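Local coordinates for endonuclease 2 (PDB 4CXP), which cleaves RNA and single-stranded DNA, and double-stranded DNA less readily, as a metal-dependent endonuclease that yields 5'-phosphorylated products, at residues A[177-181]-A[244-248]. Residues are numbered along the deposited sequence; the frame is centred on the assembly and turned at random.
Sequences MVDAL and YQRLA. With NAG (2-acetamido-2-deoxy-beta-D-glucopyranose), chain D.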
ATOM      1  N   MET A 177     -16.277  -0.968   4.829  1.00 11.80           N
ATOM      2  CA  MET A 177     -15.381   0.010   4.235  0.70 10.88           C
ATOM      3  C   MET A 177     -15.085  -0.354   2.769  1.00  9.76           C
ATOM      4  O   MET A 177     -15.119   0.506   1.900  1.00  9.53           O
ATOM      5  CB  MET A 177     -14.101   0.168   5.059  0.70 12.51           C
ATOM      6  CG  MET A 177     -13.271   1.378   4.634  0.70 12.55           C
ATOM      7  SD  MET A 177     -11.685   1.589   5.469  0.70 16.70           S
ATOM      8  CE  MET A 177     -12.296   1.758   7.110  0.70 14.48           C
ATOM      9  N   VAL A 178     -14.831  -1.629   2.488  1.00 10.70           N
ATOM     10  CA  VAL A 178     -14.620  -2.087   1.111  0.70 11.40           C
ATOM     11  C   VAL A 178     -15.773  -1.724   0.218  1.00 11.01           C
ATOM     12  O   VAL A 178     -15.598  -1.228  -0.890  1.00 10.63           O
ATOM     13  CB  VAL A 178     -14.517  -3.622   1.043  0.70 13.52           C
ATOM     14  CG1 VAL A 178     -14.575  -4.144  -0.401  0.70 12.49           C
ATOM     15  CG2 VAL A 178     -13.232  -4.006   1.695  0.70 15.97           C
ATOM     16  N   ASP A 179     -16.978  -2.024   0.691  1.00 11.49           N
ATOM     17  CA  ASP A 179     -18.154  -1.791  -0.106  1.00 12.23           C
ATOM     18  C   ASP A 179     -18.343  -0.312  -0.390  1.00 10.85           C
ATOM     19  O   ASP A 179     -18.699   0.090  -1.492  1.00 12.16           O
ATOM     20  CB  ASP A 179     -19.388  -2.397   0.583  1.00 14.05           C
ATOM     21  CG  ASP A 179     -19.358  -3.939   0.608  1.00 18.97           C
ATOM     22  OD1 ASP A 179     -18.539  -4.552  -0.104  1.00 23.43           O
ATOM     23  OD2 ASP A 179     -20.138  -4.532   1.379  1.00 22.19           O
ATOM     24  N   ALA A 180     -18.068   0.535   0.596  1.00 10.20           N
ATOM     25  CA  ALA A 180     -18.215   1.966   0.426  1.00  9.58           C
ATOM     26  C   ALA A 180     -17.160   2.522  -0.541  1.00  9.21           C
ATOM     27  O   ALA A 180     -17.446   3.411  -1.350  1.00 10.05           O
ATOM     28  CB  ALA A 180     -18.145   2.667   1.775  1.00  9.77           C
ATOM     29  N   LEU A 181     -15.937   2.013  -0.454  1.00  8.45           N
ATOM     30  CA  LEU A 181     -14.894   2.401  -1.402  1.00  8.18           C
ATOM     31  C   LEU A 181     -15.258   1.989  -2.824  1.00  8.71           C
ATOM     32  O   LEU A 181     -15.087   2.771  -3.757  1.00  9.12           O
ATOM     33  CB  LEU A 181     -13.544   1.827  -0.983  1.00  7.87           C
ATOM     34  CG  LEU A 181     -12.949   2.401   0.288  1.00  7.86           C
ATOM     35  CD1 LEU A 181     -11.823   1.544   0.789  1.00  9.22           C
ATOM     36  CD2 LEU A 181     -12.490   3.831   0.076  1.00  8.15           C
ATOM     37  N   TYR A 244      -8.858   6.707   2.700  1.00  6.76           N
ATOM     38  CA  TYR A 244      -9.759   6.137   1.702  1.00  7.03           C
ATOM     39  C   TYR A 244      -9.179   6.243   0.288  1.00  6.85           C
ATOM     40  O   TYR A 244      -9.203   5.288  -0.478  1.00  7.11           O
ATOM     41  CB  TYR A 244     -11.106   6.825   1.743  1.00  6.98           C
ATOM     42  CG  TYR A 244     -11.998   6.600   2.943  1.00  7.33           C
ATOM     43  CD1 TYR A 244     -11.938   5.474   3.747  1.00  8.10           C
ATOM     44  CD2 TYR A 244     -12.991   7.528   3.212  1.00  8.26           C
ATOM     45  CE1 TYR A 244     -12.844   5.286   4.784  1.00  9.00           C
ATOM     46  CE2 TYR A 244     -13.910   7.341   4.238  1.00  8.96           C
ATOM     47  CZ  TYR A 244     -13.826   6.212   5.008  1.00  9.25           C
ATOM     48  OH  TYR A 244     -14.758   5.979   6.015  1.00 11.15           O
ATOM     49  N   GLN A 245      -8.684   7.430  -0.049  1.00  6.80           N
ATOM     50  CA  GLN A 245      -8.108   7.672  -1.370  1.00  6.98           C
ATOM     51  C   GLN A 245      -6.968   6.696  -1.653  1.00  6.77           C
ATOM     52  O   GLN A 245      -6.901   6.112  -2.733  1.00  6.95           O
ATOM     53  CB  GLN A 245      -7.600   9.104  -1.448  1.00  7.33           C
ATOM     54  CG  GLN A 245      -7.004   9.504  -2.799  1.00  7.98           C
ATOM     55  CD  GLN A 245      -5.997  10.605  -2.633  1.00  9.13           C
ATOM     56  OE1 GLN A 245      -6.342  11.720  -2.256  1.00 10.93           O
ATOM     57  NE2 GLN A 245      -4.734  10.284  -2.869  1.00  9.01           N
ATOM     58  N   ARG A 246      -6.051   6.557  -0.707  1.00  6.50           N
ATOM     59  CA  ARG A 246      -4.890   5.717  -0.929  1.00  6.59           C
ATOM     60  C   ARG A 246      -5.221   4.245  -1.003  1.00  6.83           C
ATOM     61  O   ARG A 246      -4.619   3.514  -1.788  1.00  7.41           O
ATOM     62  CB  ARG A 246      -3.829   5.974   0.145  1.00  6.70           C
ATOM     63  CG  ARG A 246      -3.260   7.385   0.181  1.00  6.88           C
ATOM     64  CD  ARG A 246      -2.670   7.860  -1.138  1.00  7.23           C
ATOM     65  NE  ARG A 246      -1.377   7.238  -1.385  1.00  7.33           N
ATOM     66  CZ  ARG A 246      -0.666   7.429  -2.496  1.00  7.00           C
ATOM     67  NH1 ARG A 246      -1.225   7.985  -3.559  1.00  7.61           N
ATOM     68  NH2 ARG A 246       0.603   7.064  -2.512  1.00  7.67           N
ATOM     69  N   LEU A 247      -6.199   3.787  -0.214  1.00  6.92           N
ATOM     70  CA  LEU A 247      -6.657   2.414  -0.306  1.00  7.17           C
ATOM     71  C   LEU A 247      -7.319   2.141  -1.658  1.00  7.20           C
ATOM     72  O   LEU A 247      -7.077   1.117  -2.292  1.00  8.22           O
ATOM     73  CB  LEU A 247      -7.606   2.081   0.839  1.00  7.68           C
ATOM     74  CG  LEU A 247      -7.018   2.124   2.248  1.00  8.21           C
ATOM     75  CD1 LEU A 247      -8.123   1.953   3.284  1.00  9.54           C
ATOM     76  CD2 LEU A 247      -5.922   1.099   2.458  1.00  9.39           C
ATOM     77  N   ALA A 248      -8.166   3.065  -2.097  1.00  7.35           N
ATOM     78  CA  ALA A 248      -8.836   2.924  -3.387  1.00  7.49           C
ATOM     79  C   ALA A 248      -7.814   2.950  -4.527  1.00  7.13           C
ATOM     80  O   ALA A 248      -7.882   2.134  -5.436  1.00  7.54           O
ATOM     81  CB  ALA A 248      -9.865   4.004  -3.551  1.00  7.93           C
TER
HETATM   82  C1  NAG D   1     -17.817   8.097  -0.410  1.00 10.96           C
HETATM   83  C2  NAG D   1     -17.103   8.295   0.923  1.00 10.33           C
HETATM   84  C3  NAG D   1     -17.981   9.110   1.861  1.00 10.68           C
HETATM   85  C4  NAG D   1     -18.386  10.412   1.194  1.00 11.14           C
HETATM   86  C5  NAG D   1     -18.989  10.141  -0.179  1.00 13.05           C
HETATM   87  C6  NAG D   1     -19.311  11.409  -0.961  1.00 15.46           C
HETATM   88  C7  NAG D   1     -15.596   6.420   1.255  1.00  9.15           C
HETATM   89  C8  NAG D   1     -15.332   5.108   1.921  1.00  9.35           C
HETATM   90  N2  NAG D   1     -16.742   7.028   1.522  1.00  9.30           N
HETATM   91  O3  NAG D   1     -17.288   9.346   3.073  1.00 11.62           O
HETATM   92  O4  NAG D   1     -19.321  11.065   2.030  1.00 12.70           O
HETATM   93  O5  NAG D   1     -18.075   9.383  -0.954  1.00 12.49           O
HETATM   94  O6  NAG D   1     -18.147  12.185  -1.134  1.00 18.59           O
HETATM   95  O7  NAG D   1     -14.779   6.874   0.441  1.00 10.60           O
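L181 and M177, one turn apart on helix 176-187, meet Y244 of helix 233-262 without any hydrogen bond between the segments. The branched end of L181 puts CD2 3.7 Å from Y244 CB and also against the Y244 carbonyl oxygen, while CD1 packs on L247 CB. M177, with CG anti to its own backbone nitrogen (chi1 -168°), reaches toward Y244, extended as far as SD and then bent at chi3; in the conformer described, its flexible thioether sets SD at the ring edge, 5.2 Å from the centroid, a Met-aromatic contact. A flat aromatic suits position 244 because one ring face carries the acetamido group of an N-acetylglucosamine: methyl C8 sits over the ring centre, 3.4 Å above the plane, in a CH-pi arrangement. The same methyl touches L181 CD2 and the small A180 CB. Y170 hydrogen-bonds to Y244 OH. A serine in place of Y244 would probably leave the acetamide without its aromatic platform and Y170 without its hydroxyl mate. Farther out, M177 and L181 also touch I8 of helix 3-15, and L247 touches W1, a zinc ligand. Segments 177-181 and 244-248 cross at -82°, a nearly perpendicular packing in the mainly helical S1/P1 nuclease fold, with a glycan seated at the crossing.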